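PDB 3TQE: malonyl-CoA-[acyl-carrier-protein] transacylase from Coxiella burnetii, which probably transfers the malonyl group from malonyl-CoA to the holo acyl carrier protein, supplying the extender unit for fatty acid synthesis. Local coordinates for residues G98-L103 with G107-E112; V239-A244 with R248-K253. All coordinates share one frame; numbering follows the deposited sequence.

Interaction 1 (G98-L103 with G107-E112); sequences GEYAAL and GALKFE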
ATOM      1  N   GLY A  98       2.320   1.454  -0.596  1.00 12.02           N
ATOM      2  CA  GLY A  98       2.899   1.425   0.716  1.00 12.24           C
ATOM      3  C   GLY A  98       4.264   0.802   0.764  1.00 11.71           C
ATOM      4  O   GLY A  98       5.042   1.068   1.658  1.00 11.79           O
ATOM      5  N   GLU A  99       4.572  -0.050  -0.197  1.00 12.29           N
ATOM      6  CA  GLU A  99       5.875  -0.662  -0.217  1.00 11.42           C
ATOM      7  C   GLU A  99       6.980   0.381  -0.401  1.00 11.60           C
ATOM      8  O   GLU A  99       8.062   0.236   0.149  1.00 12.35           O
ATOM      9  CB  GLU A  99       5.877  -1.705  -1.329  1.00 13.66           C
ATOM     10  CG  GLU A  99       7.136  -2.495  -1.436  1.00 15.78           C
ATOM     11  CD  GLU A  99       6.850  -3.860  -2.077  1.00 19.68           C
ATOM     12  OE1 GLU A  99       5.913  -4.565  -1.596  1.00 18.87           O
ATOM     13  OE2 GLU A  99       7.570  -4.212  -3.042  1.00 21.40           O
ATOM     14  N   TYR A 100       6.677   1.464  -1.118  1.00 12.24           N
ATOM     15  CA  TYR A 100       7.646   2.532  -1.274  1.00 11.81           C
ATOM     16  C   TYR A 100       7.855   3.240   0.025  1.00 11.70           C
ATOM     17  O   TYR A 100       8.969   3.668   0.315  1.00 12.06           O
ATOM     18  CB  TYR A 100       7.218   3.532  -2.335  1.00 11.77           C
ATOM     19  CG  TYR A 100       7.275   2.927  -3.718  1.00 12.55           C
ATOM     20  CD1 TYR A 100       8.376   3.129  -4.514  1.00 14.23           C
ATOM     21  CD2 TYR A 100       6.251   2.113  -4.207  1.00 12.63           C
ATOM     22  CE1 TYR A 100       8.464   2.563  -5.766  1.00 15.16           C
ATOM     23  CE2 TYR A 100       6.348   1.499  -5.464  1.00 14.21           C
ATOM     24  CZ  TYR A 100       7.444   1.772  -6.247  1.00 13.36           C
ATOM     25  OH  TYR A 100       7.549   1.185  -7.476  1.00 17.70           O
ATOM     26  N   ALA A 101       6.778   3.444   0.779  1.00 11.05           N
ATOM     27  CA  ALA A 101       6.937   4.052   2.071  1.00 11.18           C
ATOM     28  C   ALA A 101       7.792   3.190   2.964  1.00 11.24           C
ATOM     29  O   ALA A 101       8.659   3.697   3.657  1.00 11.68           O
ATOM     30  CB  ALA A 101       5.577   4.309   2.722  1.00 11.97           C
ATOM     31  N   ALA A 102       7.573   1.886   2.935  1.00 10.87           N
ATOM     32  CA  ALA A 102       8.369   0.960   3.755  1.00 10.54           C
ATOM     33  C   ALA A 102       9.838   1.088   3.372  1.00 11.55           C
ATOM     34  O   ALA A 102      10.719   1.149   4.217  1.00 12.06           O
ATOM     35  CB  ALA A 102       7.876  -0.441   3.575  1.00 12.03           C
ATOM     36  N   LEU A 103      10.120   1.162   2.080  1.00 10.94           N
ATOM     37  CA  LEU A 103      11.484   1.274   1.644  1.00 11.43           C
ATOM     38  C   LEU A 103      12.146   2.586   1.994  1.00 11.70           C
ATOM     39  O   LEU A 103      13.329   2.622   2.306  1.00 13.28           O
ATOM     40  CB  LEU A 103      11.597   1.023   0.149  1.00 11.79           C
ATOM     41  CG  LEU A 103      11.381  -0.420  -0.271  1.00 13.63           C
ATOM     42  CD1 LEU A 103      11.173  -0.476  -1.766  1.00 15.90           C
ATOM     43  CD2 LEU A 103      12.552  -1.315   0.194  1.00 15.27           C
ATOM     44  N   GLY A 107      15.245   2.938   4.993  1.00 16.09           N
ATOM     45  CA  GLY A 107      16.487   3.538   4.563  1.00 17.12           C
ATOM     46  C   GLY A 107      16.990   3.111   3.200  1.00 16.86           C
ATOM     47  O   GLY A 107      18.118   3.410   2.849  1.00 19.13           O
ATOM     48  N   ALA A 108      16.157   2.464   2.403  1.00 15.98           N
ATOM     49  CA  ALA A 108      16.588   1.966   1.110  1.00 15.35           C
ATOM     50  C   ALA A 108      16.490   3.042   0.040  1.00 15.96           C
ATOM     51  O   ALA A 108      17.276   3.069  -0.881  1.00 17.44           O
ATOM     52  CB  ALA A 108      15.769   0.769   0.703  1.00 17.39           C
ATOM     53  N   LEU A 109      15.493   3.917   0.149  1.00 15.24           N
ATOM     54  CA  LEU A 109      15.207   4.960  -0.847  1.00 16.08           C
ATOM     55  C   LEU A 109      15.176   6.307  -0.164  1.00 15.65           C
ATOM     56  O   LEU A 109      14.621   6.439   0.934  1.00 16.20           O
ATOM     57  CB  LEU A 109      13.822   4.804  -1.492  1.00 16.66           C
ATOM     58  CG  LEU A 109      13.479   3.564  -2.270  1.00 19.14           C
ATOM     59  CD1 LEU A 109      12.031   3.646  -2.753  1.00 19.49           C
ATOM     60  CD2 LEU A 109      14.471   3.406  -3.432  1.00 23.48           C
ATOM     61  N   LYS A 110      15.752   7.302  -0.816  1.00 15.11           N
ATOM     62  CA  LYS A 110      15.697   8.669  -0.337  0.50 15.56           C
ATOM     63  C   LYS A 110      14.276   9.172  -0.510  1.00 14.60           C
ATOM     64  O   LYS A 110      13.687   9.002  -1.567  1.00 15.07           O
ATOM     65  CB  LYS A 110      16.648   9.568  -1.132  0.50 16.31           C
ATOM     66  CG  LYS A 110      16.681  10.992  -0.620  0.50 18.44           C
ATOM     67  CD  LYS A 110      17.771  11.837  -1.262  0.50 22.71           C
ATOM     68  CE  LYS A 110      17.706  13.245  -0.712  0.50 24.55           C
ATOM     69  NZ  LYS A 110      19.032  13.912  -0.680  0.50 27.15           N
ATOM     70  N   PHE A 111      13.729   9.793   0.524  1.00 13.65           N
ATOM     71  CA  PHE A 111      12.343  10.238   0.487  1.00 13.15           C
ATOM     72  C   PHE A 111      12.004  11.069  -0.745  1.00 13.23           C
ATOM     73  O   PHE A 111      11.042  10.773  -1.428  1.00 13.15           O
ATOM     74  CB  PHE A 111      12.006  10.998   1.772  1.00 12.60           C
ATOM     75  CG  PHE A 111      10.662  11.593   1.781  1.00 12.03           C
ATOM     76  CD1 PHE A 111       9.565  10.813   1.551  1.00 13.71           C
ATOM     77  CD2 PHE A 111      10.478  12.923   2.008  1.00 13.63           C
ATOM     78  CE1 PHE A 111       8.330  11.336   1.549  1.00 13.77           C
ATOM     79  CE2 PHE A 111       9.206  13.458   2.008  1.00 13.99           C
ATOM     80  CZ  PHE A 111       8.147  12.662   1.770  1.00 13.79           C
ATOM     81  N   GLU A 112      12.754  12.132  -1.016  1.00 15.07           N
ATOM     82  CA  GLU A 112      12.354  13.052  -2.088  1.00 16.76           C
ATOM     83  C   GLU A 112      12.483  12.355  -3.452  1.00 16.28           C
ATOM     84  O   GLU A 112      11.682  12.584  -4.348  1.00 16.62           O
ATOM     85  CB  GLU A 112      13.183  14.324  -2.026  1.00 19.37           C
ATOM     86  CG  GLU A 112      12.873  15.157  -0.778  1.00 24.54           C
ATOM     87  CD  GLU A 112      14.115  15.600   0.010  1.00 34.25           C
ATOM     88  OE1 GLU A 112      15.207  15.738  -0.602  1.00 41.41           O
ATOM     89  OE2 GLU A 112      14.017  15.785   1.260  1.00 37.87           O
TER
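Leu103 meets Ala108 and Leu109 where the chain leaves helix 97-105 and swings round toward helix 111-128. The tight part of the contact is a single carbonyl. Leu103 O accepts a hydrogen bond from Ala108 N at 2.8 Å, the donor lying almost in line with the C=O bond (166°), and a second, weak one from Leu109 N at 3.3 Å. The helix ends in a Schellman motif, with Gly107 leaving helical geometry at a positive phi of 87°.

Beside these bonds the end of the Leu109 side chain rests on Leu103 CB, with Leu109 CD1 3.9 Å from it. The other end of Leu103 is used separately: Leu103 CD2 touches the methyl CB of Ala108, also at 3.9 Å. Leu109 has CG anti to its carbonyl carbon (chi1 -61°), which sets the branch toward Leu103 CB and Tyr100. Leu109 CD1 lies 4.1 Å from Tyr100 CD1, meeting the ring obliquely. Leu109 also rests on Ala114 of the following helix.

The outer side is looser: Gly107 is partly exposed, and Lys110, at the N-cap position of helix 111-128, is exposed and its CB points away from 98-103. Helix 97-105 follows Ser96, the predicted nucleophile, in a GxSxG sequence consistent with a nucleophile elbow. The chemistry implies a division of labour: one good and one weak amide bond engage the buried carbonyl near the helix end, and apolar contacts of Leu103 and Tyr100 hold the turn residues Ala108 and Leu109 against helix 97-105.

Interaction 2 (V239-A244 with R248-K253); sequences VDHNEA and RGALIK. With GLY (glycine), chain C.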
ATOM      1  N   VAL A 239       8.926 -11.936   0.420  1.00 15.15           N
ATOM      2  CA  VAL A 239      10.228 -12.004   1.060  1.00 15.89           C
ATOM      3  C   VAL A 239      10.899 -10.660   1.055  1.00 14.97           C
ATOM      4  O   VAL A 239      10.531  -9.764   0.311  1.00 13.65           O
ATOM      5  CB  VAL A 239      11.147 -13.031   0.424  1.00 17.41           C
ATOM      6  CG1 VAL A 239      10.552 -14.423   0.509  1.00 20.02           C
ATOM      7  CG2 VAL A 239      11.410 -12.655  -0.956  1.00 17.94           C
ATOM      8  N   ASP A 240      11.907 -10.529   1.901  1.00 15.24           N
ATOM      9  CA  ASP A 240      12.710  -9.340   1.906  1.00 16.14           C
ATOM     10  C   ASP A 240      13.898  -9.525   0.995  1.00 15.86           C
ATOM     11  O   ASP A 240      14.328 -10.663   0.722  1.00 18.46           O
ATOM     12  CB  ASP A 240      13.172  -9.022   3.318  1.00 16.89           C
ATOM     13  CG  ASP A 240      13.957 -10.110   3.934  1.00 20.60           C
ATOM     14  OD1 ASP A 240      13.502 -11.284   3.897  1.00 22.31           O
ATOM     15  OD2 ASP A 240      15.018  -9.785   4.488  1.00 25.93           O
ATOM     16  N   HIS A 241      14.435  -8.412   0.537  1.00 14.77           N
ATOM     17  CA  HIS A 241      15.583  -8.405  -0.353  1.00 16.10           C
ATOM     18  C   HIS A 241      16.575  -7.340   0.063  1.00 16.47           C
ATOM     19  O   HIS A 241      16.194  -6.254   0.436  1.00 18.20           O
ATOM     20  CB  HIS A 241      15.153  -8.096  -1.769  1.00 16.65           C
ATOM     21  CG  HIS A 241      14.253  -9.124  -2.356  1.00 17.31           C
ATOM     22  ND1 HIS A 241      14.625 -10.446  -2.476  1.00 19.20           N
ATOM     23  CD2 HIS A 241      13.004  -9.032  -2.863  1.00 19.56           C
ATOM     24  CE1 HIS A 241      13.635 -11.125  -3.032  1.00 19.99           C
ATOM     25  NE2 HIS A 241      12.640 -10.288  -3.280  1.00 20.39           N
ATOM     26  N   ASN A 242      17.854  -7.648  -0.033  1.00 16.92           N
ATOM     27  CA  ASN A 242      18.895  -6.690   0.317  1.00 18.66           C
ATOM     28  C   ASN A 242      19.567  -6.054  -0.878  1.00 18.23           C
ATOM     29  O   ASN A 242      20.190  -5.000  -0.773  1.00 20.84           O
ATOM     30  CB  ASN A 242      19.948  -7.391   1.160  1.00 21.15           C
ATOM     31  CG  ASN A 242      19.421  -7.845   2.493  1.00 25.84           C
ATOM     32  OD1 ASN A 242      19.749  -8.945   2.973  1.00 34.25           O
ATOM     33  ND2 ASN A 242      18.622  -7.011   3.117  1.00 29.27           N
ATOM     34  N   GLU A 243      19.494  -6.706  -2.028  1.00 17.13           N
ATOM     35  CA  GLU A 243      20.237  -6.283  -3.192  1.00 18.40           C
ATOM     36  C   GLU A 243      19.456  -5.294  -4.024  1.00 16.03           C
ATOM     37  O   GLU A 243      18.299  -5.552  -4.310  1.00 15.13           O
ATOM     38  CB  GLU A 243      20.511  -7.518  -4.033  1.00 20.22           C
ATOM     39  CG  GLU A 243      21.082  -8.674  -3.253  1.00 27.07           C
ATOM     40  CD  GLU A 243      20.042  -9.724  -2.676  1.00 31.04           C
ATOM     41  OE1 GLU A 243      18.776  -9.496  -2.414  1.00 28.32           O
ATOM     42  OE2 GLU A 243      20.587 -10.835  -2.430  1.00 36.86           O
ATOM     43  N   ALA A 244      20.072  -4.193  -4.430  1.00 15.96           N
ATOM     44  CA  ALA A 244      19.367  -3.127  -5.127  1.00 15.06           C
ATOM     45  C   ALA A 244      18.638  -3.609  -6.344  1.00 14.90           C
ATOM     46  O   ALA A 244      17.472  -3.269  -6.539  1.00 14.00           O
ATOM     47  CB  ALA A 244      20.290  -1.999  -5.488  1.00 16.78           C
ATOM     48  N   ARG A 248      14.717  -3.543  -7.207  1.00 13.62           N
ATOM     49  CA  ARG A 248      14.155  -2.962  -8.416  1.00 14.20           C
ATOM     50  C   ARG A 248      13.238  -3.945  -9.104  1.00 14.19           C
ATOM     51  O   ARG A 248      12.137  -3.597  -9.506  1.00 14.50           O
ATOM     52  CB  ARG A 248      15.236  -2.558  -9.397  1.00 15.73           C
ATOM     53  CG  ARG A 248      16.081  -1.409  -8.946  1.00 16.05           C
ATOM     54  CD  ARG A 248      17.040  -0.942 -10.040  1.00 17.58           C
ATOM     55  NE  ARG A 248      17.714   0.255  -9.547  1.00 15.87           N
ATOM     56  CZ  ARG A 248      18.879   0.267  -8.905  1.00 16.28           C
ATOM     57  NH1 ARG A 248      19.591  -0.846  -8.736  1.00 16.78           N
ATOM     58  NH2 ARG A 248      19.359   1.398  -8.451  1.00 19.00           N
ATOM     59  N   GLY A 249      13.690  -5.183  -9.278  1.00 13.93           N
ATOM     60  CA  GLY A 249      12.857  -6.176  -9.910  1.00 14.46           C
ATOM     61  C   GLY A 249      11.539  -6.372  -9.191  1.00 13.90           C
ATOM     62  O   GLY A 249      10.501  -6.541  -9.836  1.00 15.22           O
ATOM     63  N   ALA A 250      11.584  -6.391  -7.861  1.00 13.20           N
ATOM     64  CA  ALA A 250      10.392  -6.606  -7.078  1.00 12.66           C
ATOM     65  C   ALA A 250       9.395  -5.475  -7.253  1.00 12.85           C
ATOM     66  O   ALA A 250       8.195  -5.703  -7.329  1.00 13.89           O
ATOM     67  CB  ALA A 250      10.749  -6.785  -5.620  1.00 13.47           C
ATOM     68  N   LEU A 251       9.897  -4.260  -7.317  1.00 13.13           N
ATOM     69  CA  LEU A 251       9.033  -3.095  -7.472  1.00 13.37           C
ATOM     70  C   LEU A 251       8.409  -3.036  -8.839  1.00 13.61           C
ATOM     71  O   LEU A 251       7.265  -2.624  -8.992  1.00 15.04           O
ATOM     72  CB  LEU A 251       9.783  -1.800  -7.196  1.00 13.48           C
ATOM     73  CG  LEU A 251      10.216  -1.642  -5.742  1.00 15.03           C
ATOM     74  CD1 LEU A 251      11.148  -0.457  -5.643  1.00 17.03           C
ATOM     75  CD2 LEU A 251       8.997  -1.496  -4.799  1.00 15.62           C
ATOM     76  N   ILE A 252       9.139  -3.463  -9.853  1.00 13.07           N
ATOM     77  CA  ILE A 252       8.587  -3.428 -11.192  1.00 13.80           C
ATOM     78  C   ILE A 252       7.587  -4.571 -11.361  1.00 14.10           C
ATOM     79  O   ILE A 252       6.503  -4.392 -11.888  1.00 15.21           O
ATOM     80  CB  ILE A 252       9.700  -3.469 -12.232  1.00 13.43           C
ATOM     81  CG1 ILE A 252      10.560  -2.195 -12.126  1.00 14.95           C
ATOM     82  CG2 ILE A 252       9.121  -3.661 -13.620  1.00 14.76           C
ATOM     83  CD1 ILE A 252       9.792  -0.890 -12.242  1.00 17.36           C
ATOM     84  N   LYS A 253       7.940  -5.757 -10.894  1.00 13.23           N
ATOM     85  CA  LYS A 253       7.031  -6.898 -10.990  1.00 14.47           C
ATOM     86  C   LYS A 253       5.748  -6.671 -10.209  1.00 14.18           C
ATOM     87  O   LYS A 253       4.707  -7.180 -10.569  1.00 13.35           O
ATOM     88  CB  LYS A 253       7.739  -8.170 -10.535  1.00 15.39           C
ATOM     89  CG  LYS A 253       7.009  -9.469 -10.899  1.00 18.49           C
ATOM     90  CD  LYS A 253       7.833 -10.704 -10.471  1.00 21.32           C
ATOM     91  CE  LYS A 253       7.148 -12.005 -10.865  1.00 23.27           C
ATOM     92  NZ  LYS A 253       7.979 -13.214 -10.522  1.00 24.73           N
TER
HETATM   93  N   GLY C 315      23.108   1.592  -4.558  1.00 33.12           N
HETATM   94  CA  GLY C 315      23.245   0.532  -5.608  1.00 32.43           C
HETATM   95  C   GLY C 315      22.223   0.722  -6.704  1.00 31.62           C
HETATM   96  O   GLY C 315      21.442   1.694  -6.623  1.00 29.81           O
HETATM   97  OXT GLY C 315      22.151  -0.097  -7.665  1.00 30.48           O
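The guanidinium of Arg248 receives the carboxylate of a bound glycine at its edge, the glycine C lying in the guanidinium plane, while the methyl CB of Ala244 approaches the same group obliquely. This is a two-pronged, end-on arginine-carboxylate pairing on the first turns of helix 244-254, in an acyl transferase domain. Arg248 NH1 binds glycine OXT at 2.9 Å and NH2 binds glycine O at 2.8 Å, both fairly straight (158° and 159°). The chain of Arg248, extended from CG to NE, spans the distance from the helix to the ligand. Its rotation is fixed further by NE on Ile220 O, NH2 on Ile223 O and NH1 on Asn245 OD1; Ile225 O also bonds the glycine.

Ala244 O accepts the first-turn helix bond from Arg248 N, and Ala244 CB lies 3.5 Å from Arg248 NH1 and 3.4 Å from glycine OXT. Farther along, the imidazole of His241 meets Ala250 obliquely, CD2 to CB 4.2 Å; Asp237 bonds its NE2 and the ring of His234 lies against it. In the loop leading to the helix, Asn242 N reaches Glu243 OE1 at 3.2 Å from above the carboxylate plane.

In the fold
The centres of interactions 1 and 2 lie 12 Å apart, and Leu251 joins them. Its CD2 is 3.9 Å from Leu103 CD1 and 3.5 Å from Glu99 OE2, and its CB is 3.7 Å from Tyr100 OH, packing helix 244-254 against helix 97-105. Glu99 fastens the same region from its polar end, bonding His234 and Asn235 in the loop that leads to 239-244. Interaction 1 is nearer the predicted catalytic pair: the Tyr100 side chain is about 7 Å from that of Ser96 and about 8 Å from that of His205. Interaction 2 instead supplies two residues, Ala244 and Arg248, of a second glycine site, distinct from the one containing Ser96 and His205.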